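Long-range contacts in fructuronate-tagaturonate epimerase UxaE (Cohnella laeviribosi, PDB 6ILA), which interconverts fructuronate and tagaturonate as an epimerase built on a TIM barrel, probably with the help of a bound zinc ion: residues F175-L180 with A264-I269; G311-G316 with A345-V350; P383-R388 with D458-T463. One frame throughout, in Å; residues are numbered along the deposited sequence.

Interaction 1 (F175-L180 with A264-I269); sequences FTMLTL and AVDFEI
M177-L180 and D266-I269 run parallel in straight register, their axes 20° apart and 4.7 Å from each other at closest approach, and four backbone hydrogen bonds link the segments: D266 N to T176 O (2.9 Å), L178 N to D266 O (2.7 Å), E268 N to L178 O and L180 N to E268 O. M177, T179, D266 and E268 share one face of the sheet, while L178, L180, F267 and I269 occupy the other. These are the fourth and fifth strands of the eight-stranded parallel TIM barrel. The leucine and phenylalanine face lies under helices 164-172 and 233-258, with L180 CB 4.0 Å from F267 CE1 and L178 CD1 3.6 Å from V265 CG1. The polar face looks into the barrel. There M177 crosses D266 at about a right angle, M177 CG 3.5 Å from D266 CB; because its CG is anti to the backbone N (chi1 176°) and the chain stays extended, M177 CE reaches E268 OE2 at 3.5 Å. T179 and E268 lie side by side, T179 OG1 and E268 OE1 3.3 Å apart, and K365 is bonded to both. E268 OE2 is held by S340 and S299, whereas OE1 also bonds H342, a zinc ligand, which places this carboxylate in the metal's second shell.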
loop_
_atom_site.group_PDB
_atom_site.type_symbol
_atom_site.label_atom_id
_atom_site.label_comp_id
_atom_site.label_asym_id
_atom_site.label_seq_id
_atom_site.Cartn_x
_atom_site.Cartn_y
_atom_site.Cartn_z
ATOM N N PHE A 175 11.452 -7.678 2.130
ATOM C CA PHE A 175 10.732 -6.419 2.029
ATOM C C PHE A 175 11.682 -5.281 2.335
ATOM O O PHE A 175 12.423 -5.332 3.320
ATOM C CB PHE A 175 9.531 -6.407 2.959
ATOM C CG PHE A 175 8.365 -7.123 2.378
ATOM C CD1 PHE A 175 8.266 -8.496 2.488
ATOM C CD2 PHE A 175 7.417 -6.438 1.643
ATOM C CE1 PHE A 175 7.209 -9.169 1.913
ATOM C CE2 PHE A 175 6.357 -7.096 1.062
ATOM C CZ PHE A 175 6.252 -8.469 1.192
ATOM N N THR A 176 11.707 -4.282 1.463
ATOM C CA THR A 176 12.643 -3.180 1.615
ATOM C C THR A 176 12.052 -2.013 2.377
ATOM O O THR A 176 12.776 -1.076 2.706
ATOM C CB THR A 176 13.137 -2.715 0.254
ATOM O OG1 THR A 176 12.071 -2.070 -0.452
ATOM C CG2 THR A 176 13.591 -3.905 -0.518
ATOM N N MET A 177 10.771 -2.068 2.694
ATOM C CA MET A 177 10.136 -1.045 3.504
ATOM C C MET A 177 9.256 -1.725 4.542
ATOM O O MET A 177 8.573 -2.705 4.231
ATOM C CB MET A 177 9.324 -0.085 2.622
ATOM C CG MET A 177 8.546 0.968 3.398
ATOM S SD MET A 177 7.506 2.018 2.354
ATOM C CE MET A 177 6.199 2.462 3.501
ATOM N N LEU A 178 9.278 -1.217 5.779
ATOM C CA LEU A 178 8.473 -1.781 6.863
ATOM C C LEU A 178 7.692 -0.683 7.559
ATOM O O LEU A 178 8.230 0.385 7.854
ATOM C CB LEU A 178 9.334 -2.553 7.866
ATOM C CG LEU A 178 9.906 -3.784 7.148
ATOM C CD1 LEU A 178 11.281 -4.170 7.663
ATOM C CD2 LEU A 178 8.951 -4.956 7.177
ATOM N N THR A 179 6.416 -0.946 7.782
ATOM C CA THR A 179 5.446 0.006 8.302
ATOM C C THR A 179 5.021 -0.528 9.659
ATOM O O THR A 179 4.217 -1.458 9.752
ATOM C CB THR A 179 4.260 0.140 7.359
ATOM O OG1 THR A 179 4.653 0.876 6.198
ATOM C CG2 THR A 179 3.071 0.820 8.051
ATOM N N LEU A 180 5.585 0.040 10.708
ATOM C CA LEU A 180 5.207 -0.350 12.053
ATOM C C LEU A 180 3.943 0.404 12.420
ATOM O O LEU A 180 3.971 1.624 12.589
ATOM C CB LEU A 180 6.332 -0.050 13.035
ATOM C CG LEU A 180 6.105 -0.587 14.440
ATOM C CD1 LEU A 180 6.415 -2.041 14.462
ATOM C CD2 LEU A 180 6.983 0.149 15.410
ATOM N N ALA A 264 19.642 -2.148 3.552
ATOM C CA ALA A 264 18.855 -0.927 3.594
ATOM C C ALA A 264 17.384 -1.248 3.809
ATOM O O ALA A 264 16.824 -2.122 3.144
ATOM C CB ALA A 264 19.033 -0.143 2.298
ATOM N N VAL A 265 16.758 -0.548 4.753
ATOM C CA VAL A 265 15.332 -0.691 5.017
ATOM C C VAL A 265 14.719 0.691 5.247
ATOM O O VAL A 265 15.327 1.554 5.892
ATOM C CB VAL A 265 15.071 -1.623 6.220
ATOM C CG1 VAL A 265 13.578 -1.670 6.538
ATOM C CG2 VAL A 265 15.580 -3.023 5.944
ATOM N N ASP A 266 13.523 0.905 4.680
ATOM C CA ASP A 266 12.683 2.069 4.959
ATOM C C ASP A 266 11.813 1.775 6.173
ATOM O O ASP A 266 10.955 0.889 6.125
ATOM C CB ASP A 266 11.764 2.396 3.782
ATOM C CG ASP A 266 12.512 2.781 2.533
ATOM O OD1 ASP A 266 13.634 3.325 2.655
ATOM O OD2 ASP A 266 11.977 2.564 1.414
ATOM N N PHE A 267 11.996 2.535 7.235
ATOM C CA PHE A 267 11.221 2.348 8.457
ATOM C C PHE A 267 10.133 3.412 8.507
ATOM O O PHE A 267 10.378 4.550 8.917
ATOM C CB PHE A 267 12.131 2.421 9.670
ATOM C CG PHE A 267 11.474 2.034 10.932
ATOM C CD1 PHE A 267 10.794 0.834 11.025
ATOM C CD2 PHE A 267 11.554 2.851 12.042
ATOM C CE1 PHE A 267 10.198 0.454 12.213
ATOM C CE2 PHE A 267 10.963 2.483 13.224
ATOM C CZ PHE A 267 10.277 1.286 13.311
ATOM N N GLU A 268 8.926 3.040 8.093
ATOM C CA GLU A 268 7.772 3.906 8.264
ATOM C C GLU A 268 7.106 3.595 9.589
ATOM O O GLU A 268 6.879 2.429 9.924
ATOM C CB GLU A 268 6.758 3.746 7.136
ATOM C CG GLU A 268 5.409 4.315 7.518
ATOM C CD GLU A 268 4.482 4.474 6.348
ATOM O OE1 GLU A 268 3.357 3.942 6.417
ATOM O OE2 GLU A 268 4.873 5.126 5.357
ATOM N N ILE A 269 6.809 4.640 10.340
ATOM C CA ILE A 269 6.037 4.537 11.562
ATOM C C ILE A 269 4.661 5.103 11.268
ATOM O O ILE A 269 4.548 6.144 10.618
ATOM C CB ILE A 269 6.731 5.287 12.706
ATOM C CG1 ILE A 269 7.865 4.428 13.268
ATOM C CG2 ILE A 269 5.734 5.612 13.775
ATOM C CD1 ILE A 269 8.906 5.191 14.060
#

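Interaction 2 (G311-G316 with A345-V350). With PO4 (phosphate ion), chain E.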
loop_
_atom_site.group_PDB
_atom_site.type_symbol
_atom_site.label_atom_id
_atom_site.label_comp_id
_atom_site.label_asym_id
_atom_site.label_seq_id
_atom_site.Cartn_x
_atom_site.Cartn_y
_atom_site.Cartn_z
ATOM N N GLY A 311 -11.941 4.588 0.209
ATOM C CA GLY A 311 -12.635 4.678 -1.055
ATOM C C GLY A 311 -13.281 6.007 -1.348
ATOM O O GLY A 311 -13.843 6.179 -2.437
ATOM N N ILE A 312 -13.215 6.958 -0.423
ATOM C CA ILE A 312 -13.919 8.224 -0.544
ATOM C C ILE A 312 -12.951 9.340 -0.219
ATOM O O ILE A 312 -11.848 9.111 0.272
ATOM C CB ILE A 312 -15.154 8.308 0.377
ATOM C CG1 ILE A 312 -14.747 8.144 1.845
ATOM C CG2 ILE A 312 -16.208 7.269 -0.040
ATOM C CD1 ILE A 312 -15.848 8.507 2.810
ATOM N N ASP A 313 -13.395 10.561 -0.495
ATOM C CA ASP A 313 -12.624 11.776 -0.321
ATOM C C ASP A 313 -12.747 12.275 1.113
ATOM O O ASP A 313 -13.566 11.793 1.903
ATOM C CB ASP A 313 -13.096 12.843 -1.310
ATOM C CG ASP A 313 -12.099 13.989 -1.493
ATOM O OD1 ASP A 313 -10.986 13.945 -0.936
ATOM O OD2 ASP A 313 -12.435 14.945 -2.219
ATOM N N TYR A 314 -11.925 13.276 1.426
ATOM C CA TYR A 314 -11.757 13.772 2.782
ATOM C C TYR A 314 -13.087 14.186 3.384
ATOM O O TYR A 314 -13.976 14.702 2.699
ATOM C CB TYR A 314 -10.808 14.957 2.766
ATOM C CG TYR A 314 -10.618 15.699 4.065
ATOM C CD1 TYR A 314 -9.843 15.164 5.076
ATOM C CD2 TYR A 314 -11.175 16.964 4.251
ATOM C CE1 TYR A 314 -9.648 15.845 6.258
ATOM C CE2 TYR A 314 -10.993 17.660 5.429
ATOM C CZ TYR A 314 -10.218 17.099 6.430
ATOM O OH TYR A 314 -10.011 17.786 7.610
ATOM N N ILE A 315 -13.219 13.938 4.682
ATOM C CA ILE A 315 -14.354 14.408 5.453
ATOM C C ILE A 315 -13.815 15.327 6.528
ATOM O O ILE A 315 -13.024 14.892 7.374
ATOM C CB ILE A 315 -15.141 13.249 6.073
ATOM C CG1 ILE A 315 -15.574 12.277 4.982
ATOM C CG2 ILE A 315 -16.339 13.799 6.850
ATOM C CD1 ILE A 315 -16.597 11.300 5.440
ATOM N N GLY A 316 -14.213 16.591 6.483
ATOM C CA GLY A 316 -13.854 17.533 7.524
ATOM C C GLY A 316 -13.878 18.950 6.988
ATOM O O GLY A 316 -14.462 19.218 5.944
ATOM N N ALA A 345 -5.986 6.967 -1.436
ATOM C CA ALA A 345 -6.714 6.896 -2.690
ATOM C C ALA A 345 -8.026 7.640 -2.566
ATOM O O ALA A 345 -8.737 7.496 -1.575
ATOM C CB ALA A 345 -6.980 5.446 -3.082
ATOM N N ASP A 346 -8.339 8.446 -3.572
ATOM C CA ASP A 346 -9.613 9.140 -3.722
ATOM C C ASP A 346 -9.729 10.337 -2.800
ATOM O O ASP A 346 -10.801 10.931 -2.695
ATOM C CB ASP A 346 -10.803 8.191 -3.497
ATOM C CG ASP A 346 -10.558 6.808 -4.072
ATOM O OD1 ASP A 346 -10.430 6.695 -5.314
ATOM O OD2 ASP A 346 -10.448 5.843 -3.275
ATOM N N LYS A 347 -8.657 10.696 -2.112
ATOM C CA LYS A 347 -8.609 11.925 -1.329
ATOM C C LYS A 347 -8.244 13.108 -2.228
ATOM O O LYS A 347 -7.262 13.817 -1.988
ATOM C CB LYS A 347 -7.612 11.782 -0.184
ATOM C CG LYS A 347 -7.900 10.618 0.759
ATOM C CD LYS A 347 -9.250 10.712 1.465
ATOM C CE LYS A 347 -9.541 9.420 2.202
ATOM N NZ LYS A 347 -9.765 8.240 1.292
ATOM N N PHE A 348 -9.069 13.321 -3.269
ATOM C CA PHE A 348 -8.759 14.317 -4.296
ATOM C C PHE A 348 -8.696 15.737 -3.734
ATOM O O PHE A 348 -8.033 16.598 -4.315
ATOM C CB PHE A 348 -9.790 14.259 -5.420
ATOM C CG PHE A 348 -9.780 12.968 -6.207
ATOM C CD1 PHE A 348 -8.615 12.479 -6.764
ATOM C CD2 PHE A 348 -10.948 12.256 -6.411
ATOM C CE1 PHE A 348 -8.627 11.289 -7.505
ATOM C CE2 PHE A 348 -10.961 11.069 -7.146
ATOM C CZ PHE A 348 -9.810 10.581 -7.688
ATOM N N SER A 349 -9.348 15.992 -2.606
ATOM C CA SER A 349 -9.384 17.330 -2.028
ATOM C C SER A 349 -8.107 17.712 -1.281
ATOM O O SER A 349 -7.946 18.892 -0.937
ATOM C CB SER A 349 -10.567 17.440 -1.062
ATOM O OG SER A 349 -11.703 17.975 -1.689
ATOM N N VAL A 350 -7.211 16.763 -0.998
ATOM C CA VAL A 350 -6.033 17.032 -0.175
ATOM C C VAL A 350 -4.747 17.030 -0.981
ATOM O O VAL A 350 -3.687 17.394 -0.451
ATOM C CB VAL A 350 -5.927 16.033 0.996
ATOM C CG1 VAL A 350 -7.218 16.007 1.827
ATOM C CG2 VAL A 350 -5.604 14.644 0.489
HETATM P P PO4 E . -7.209 2.706 -0.770
HETATM O O1 PO4 E . -8.695 2.667 -0.959
HETATM O O2 PO4 E . -6.799 1.628 0.187
HETATM O O3 PO4 E . -6.563 2.410 -2.103
HETATM O O4 PO4 E . -6.812 4.072 -0.226
#
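K347 and D313 join two loops that follow the sixth and seventh strands of the TIM barrel, 299-301 and 338-341. Apolar contact is slight: Y314 and V350 cross at about a right angle, with Y314 CB 3.9 Å from V350 CG1, and Y314 OH is anchored on I305 O. The bound phosphate, probably from the crystallisation liquor, accepts from A345 N (3.2 Å to O4), from the backbone N atoms of A367, G368 and T369, and from the side chains of K310 and H438.

Charged and polar side chains gripping backbone supply most of the bonds. K347, at the centre of an inverse gamma turn, bends at chi2 (-61°) and chi4, which folds its chain back so that K347 NZ meets I312 O across the contact and A345 O (3.1 Å) in its own loop; S343 O and Q309 O also accept from it. The I312 bond refines very short, so its exact length is doubtful. The acid D346 turns toward G311, resting D346 OD2 3.3 Å from G311 CA, while OD1 is engaged by R434, H478 and T369. The carboxylate of D313 receives backbone N-H groups from both loops. S349 OG gives D313 OD2 only a weak bond, but D313 OD1 takes S349 N on its syn side (3.1 Å, N-H...O 170°) and Y314 N from the opposite face, 47° out of the carboxylate plane.

Interaction 3 (P383-R388 with D458-T463)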
loop_
_atom_site.group_PDB
_atom_site.type_symbol
_atom_site.label_atom_id
_atom_site.label_comp_id
_atom_site.label_asym_id
_atom_site.label_seq_id
_atom_site.Cartn_x
_atom_site.Cartn_y
_atom_site.Cartn_z
ATOM N N PRO A 383 -21.637 -7.738 -16.493
ATOM C CA PRO A 383 -22.710 -7.224 -15.646
ATOM C C PRO A 383 -23.265 -8.267 -14.694
ATOM O O PRO A 383 -23.401 -7.999 -13.490
ATOM C CB PRO A 383 -23.761 -6.750 -16.657
ATOM C CG PRO A 383 -23.389 -7.367 -17.949
ATOM C CD PRO A 383 -21.909 -7.493 -17.925
ATOM N N GLY A 384 -23.555 -9.467 -15.202
ATOM C CA GLY A 384 -24.136 -10.491 -14.349
ATOM C C GLY A 384 -23.218 -10.856 -13.206
ATOM O O GLY A 384 -23.647 -10.961 -12.053
ATOM N N LEU A 385 -21.932 -11.035 -13.509
ATOM C CA LEU A 385 -20.967 -11.334 -12.468
ATOM C C LEU A 385 -20.997 -10.256 -11.396
ATOM O O LEU A 385 -21.166 -10.563 -10.209
ATOM C CB LEU A 385 -19.582 -11.472 -13.080
ATOM C CG LEU A 385 -18.504 -11.760 -12.064
ATOM C CD1 LEU A 385 -18.736 -13.170 -11.548
ATOM C CD2 LEU A 385 -17.135 -11.618 -12.711
ATOM N N TYR A 386 -20.926 -8.979 -11.814
ATOM C CA TYR A 386 -21.016 -7.853 -10.880
ATOM C C TYR A 386 -22.310 -7.867 -10.071
ATOM O O TYR A 386 -22.299 -7.591 -8.865
ATOM C CB TYR A 386 -20.918 -6.518 -11.609
ATOM C CG TYR A 386 -21.149 -5.373 -10.640
ATOM C CD1 TYR A 386 -20.160 -4.993 -9.752
ATOM C CD2 TYR A 386 -22.357 -4.704 -10.584
ATOM C CE1 TYR A 386 -20.358 -3.964 -8.847
ATOM C CE2 TYR A 386 -22.571 -3.686 -9.681
ATOM C CZ TYR A 386 -21.568 -3.312 -8.810
ATOM O OH TYR A 386 -21.765 -2.285 -7.891
ATOM N N ARG A 387 -23.448 -8.109 -10.722
ATOM C CA ARG A 387 -24.688 -8.211 -9.961
ATOM C C ARG A 387 -24.581 -9.297 -8.901
ATOM O O ARG A 387 -24.944 -9.083 -7.741
ATOM C CB ARG A 387 -25.879 -8.488 -10.887
ATOM C CG ARG A 387 -26.319 -7.295 -11.716
ATOM C CD ARG A 387 -27.639 -7.549 -12.430
ATOM N NE ARG A 387 -27.889 -6.506 -13.427
ATOM C CZ ARG A 387 -28.515 -5.361 -13.171
ATOM N NH1 ARG A 387 -28.978 -5.115 -11.953
ATOM N NH2 ARG A 387 -28.682 -4.459 -14.137
ATOM N N ARG A 388 -24.053 -10.459 -9.270
ATOM C CA ARG A 388 -23.955 -11.535 -8.301
ATOM C C ARG A 388 -23.110 -11.129 -7.101
ATOM O O ARG A 388 -23.455 -11.459 -5.960
ATOM C CB ARG A 388 -23.398 -12.780 -8.971
ATOM C CG ARG A 388 -24.494 -13.683 -9.480
ATOM C CD ARG A 388 -24.034 -14.439 -10.697
ATOM N NE ARG A 388 -22.795 -15.155 -10.442
ATOM C CZ ARG A 388 -21.801 -15.209 -11.314
ATOM N NH1 ARG A 388 -21.932 -14.591 -12.485
ATOM N NH2 ARG A 388 -20.686 -15.876 -11.021
ATOM N N ASP A 458 -12.682 -17.331 -9.337
ATOM C CA ASP A 458 -12.162 -17.846 -10.602
ATOM C C ASP A 458 -12.850 -17.200 -11.811
ATOM O O ASP A 458 -12.172 -16.760 -12.753
ATOM C CB ASP A 458 -12.292 -19.371 -10.649
ATOM C CG ASP A 458 -11.897 -20.031 -9.337
ATOM O OD1 ASP A 458 -10.921 -19.561 -8.711
ATOM O OD2 ASP A 458 -12.547 -21.023 -8.934
ATOM N N GLU A 459 -14.188 -17.112 -11.805
ATOM C CA GLU A 459 -14.840 -16.408 -12.903
ATOM C C GLU A 459 -14.405 -14.950 -12.951
ATOM O O GLU A 459 -14.269 -14.371 -14.037
ATOM C CB GLU A 459 -16.357 -16.503 -12.792
ATOM C CG GLU A 459 -17.059 -15.528 -13.713
ATOM C CD GLU A 459 -18.560 -15.698 -13.735
ATOM O OE1 GLU A 459 -19.092 -16.369 -12.820
ATOM O OE2 GLU A 459 -19.202 -15.160 -14.664
ATOM N N PHE A 460 -14.140 -14.358 -11.786
ATOM C CA PHE A 460 -13.705 -12.966 -11.724
ATOM C C PHE A 460 -12.326 -12.781 -12.346
ATOM O O PHE A 460 -12.074 -11.782 -13.039
ATOM C CB PHE A 460 -13.705 -12.512 -10.270
ATOM C CG PHE A 460 -13.171 -11.129 -10.062
ATOM C CD1 PHE A 460 -13.941 -10.017 -10.364
ATOM C CD2 PHE A 460 -11.906 -10.934 -9.535
ATOM C CE1 PHE A 460 -13.453 -8.730 -10.158
ATOM C CE2 PHE A 460 -11.412 -9.646 -9.332
ATOM C CZ PHE A 460 -12.192 -8.549 -9.641
ATOM N N PHE A 461 -11.412 -13.733 -12.107
ATOM C CA PHE A 461 -10.054 -13.604 -12.635
ATOM C C PHE A 461 -10.005 -13.881 -14.136
ATOM O O PHE A 461 -9.134 -13.344 -14.835
ATOM C CB PHE A 461 -9.097 -14.530 -11.869
ATOM C CG PHE A 461 -8.385 -13.863 -10.708
ATOM C CD1 PHE A 461 -7.168 -13.218 -10.897
ATOM C CD2 PHE A 461 -8.924 -13.897 -9.430
ATOM C CE1 PHE A 461 -6.513 -12.600 -9.836
ATOM C CE2 PHE A 461 -8.282 -13.275 -8.357
ATOM C CZ PHE A 461 -7.080 -12.620 -8.564
ATOM N N ARG A 462 -10.940 -14.692 -14.652
ATOM C CA ARG A 462 -10.966 -14.956 -16.089
ATOM C C ARG A 462 -11.392 -13.730 -16.878
ATOM O O ARG A 462 -10.805 -13.427 -17.923
ATOM C CB ARG A 462 -11.900 -16.113 -16.418
ATOM C CG ARG A 462 -12.098 -16.265 -17.916
ATOM C CD ARG A 462 -13.262 -17.160 -18.226
ATOM N NE ARG A 462 -13.812 -16.902 -19.551
ATOM C CZ ARG A 462 -13.520 -17.628 -20.625
ATOM N NH1 ARG A 462 -12.670 -18.648 -20.520
ATOM N NH2 ARG A 462 -14.073 -17.330 -21.800
ATOM N N THR A 463 -12.437 -13.036 -16.422
ATOM C CA THR A 463 -12.839 -11.813 -17.108
ATOM C C THR A 463 -11.772 -10.734 -16.966
ATOM O O THR A 463 -11.549 -9.951 -17.903
ATOM C CB THR A 463 -14.206 -11.333 -16.589
ATOM O OG1 THR A 463 -14.451 -9.981 -17.004
ATOM C CG2 THR A 463 -14.287 -11.422 -15.098
#
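L385 points from helix 383-394 toward helix 457-466 and fills the close part of this contact, where the nearest CA atoms, those of L385 and F460, are 7.5 Å apart. The segment axes keep 11.0 Å between them and run at 143° to each other, nearer antiparallel than perpendicular, and bury 191 Å² in all, so a few side chains bridge the gap. With CG anti to the backbone N (chi1 179°), L385 extends toward the other helix and divides its two methyls. L385 CD2 meets T463 CG2 tip to tip at 3.7 Å, lies 3.8 Å from F460 CA, and approaches the F460 ring at its edge, 4.3 Å from F460 CD1. L385 CD1 lies against the end of E459, nearest its carboxylate carbon CD (3.3 Å), with E459 CG 3.6 Å off; the two side chains slide past each other in opposite directions. L385 and F460 both also touch V378, so helix 368-381, which follows the last barrel strand, backs this apolar side.

The solvent side is different in kind. R388, exposed, bends at chi3 and crosses E459 at about a right angle; R388 NH2 forms a salt bridge with E459 OE1, modelled at 2.5 Å, a length too short to be taken literally at this resolution. The carboxylate sits at the edge of the guanidinium, the two planes 30° apart. The contact thus rests on one leucine and one acid, F460 and T463 being covered only slightly: E459 packs against L385 with both CG and the carboxylate, and the same carboxylate bonds R388. The pairing would favour the ionised form of E459 and probably limits how its carboxylate turns, though exposure of R388 to solvent should weaken the attraction.

In the fold
Following the chain from the N terminus, the three contacts come in series, and none nests within or crosses another. Interaction 1 closes an 83-residue excursion, mostly helical, whose last helix is 233-258, by putting two neighbouring barrel strands side by side. Interaction 2 closes a shorter one of 28 residues, containing helix 318-335 and strand 338-341, at the loops beyond successive strands. Interaction 3 closes 69 residues and ties helices that lie outside the barrel. Their centres are 25 to 36 Å apart and no two touch. A link still exists: R434, in the excursion closed by interaction 3, bonds D346 and G311 of interaction 2.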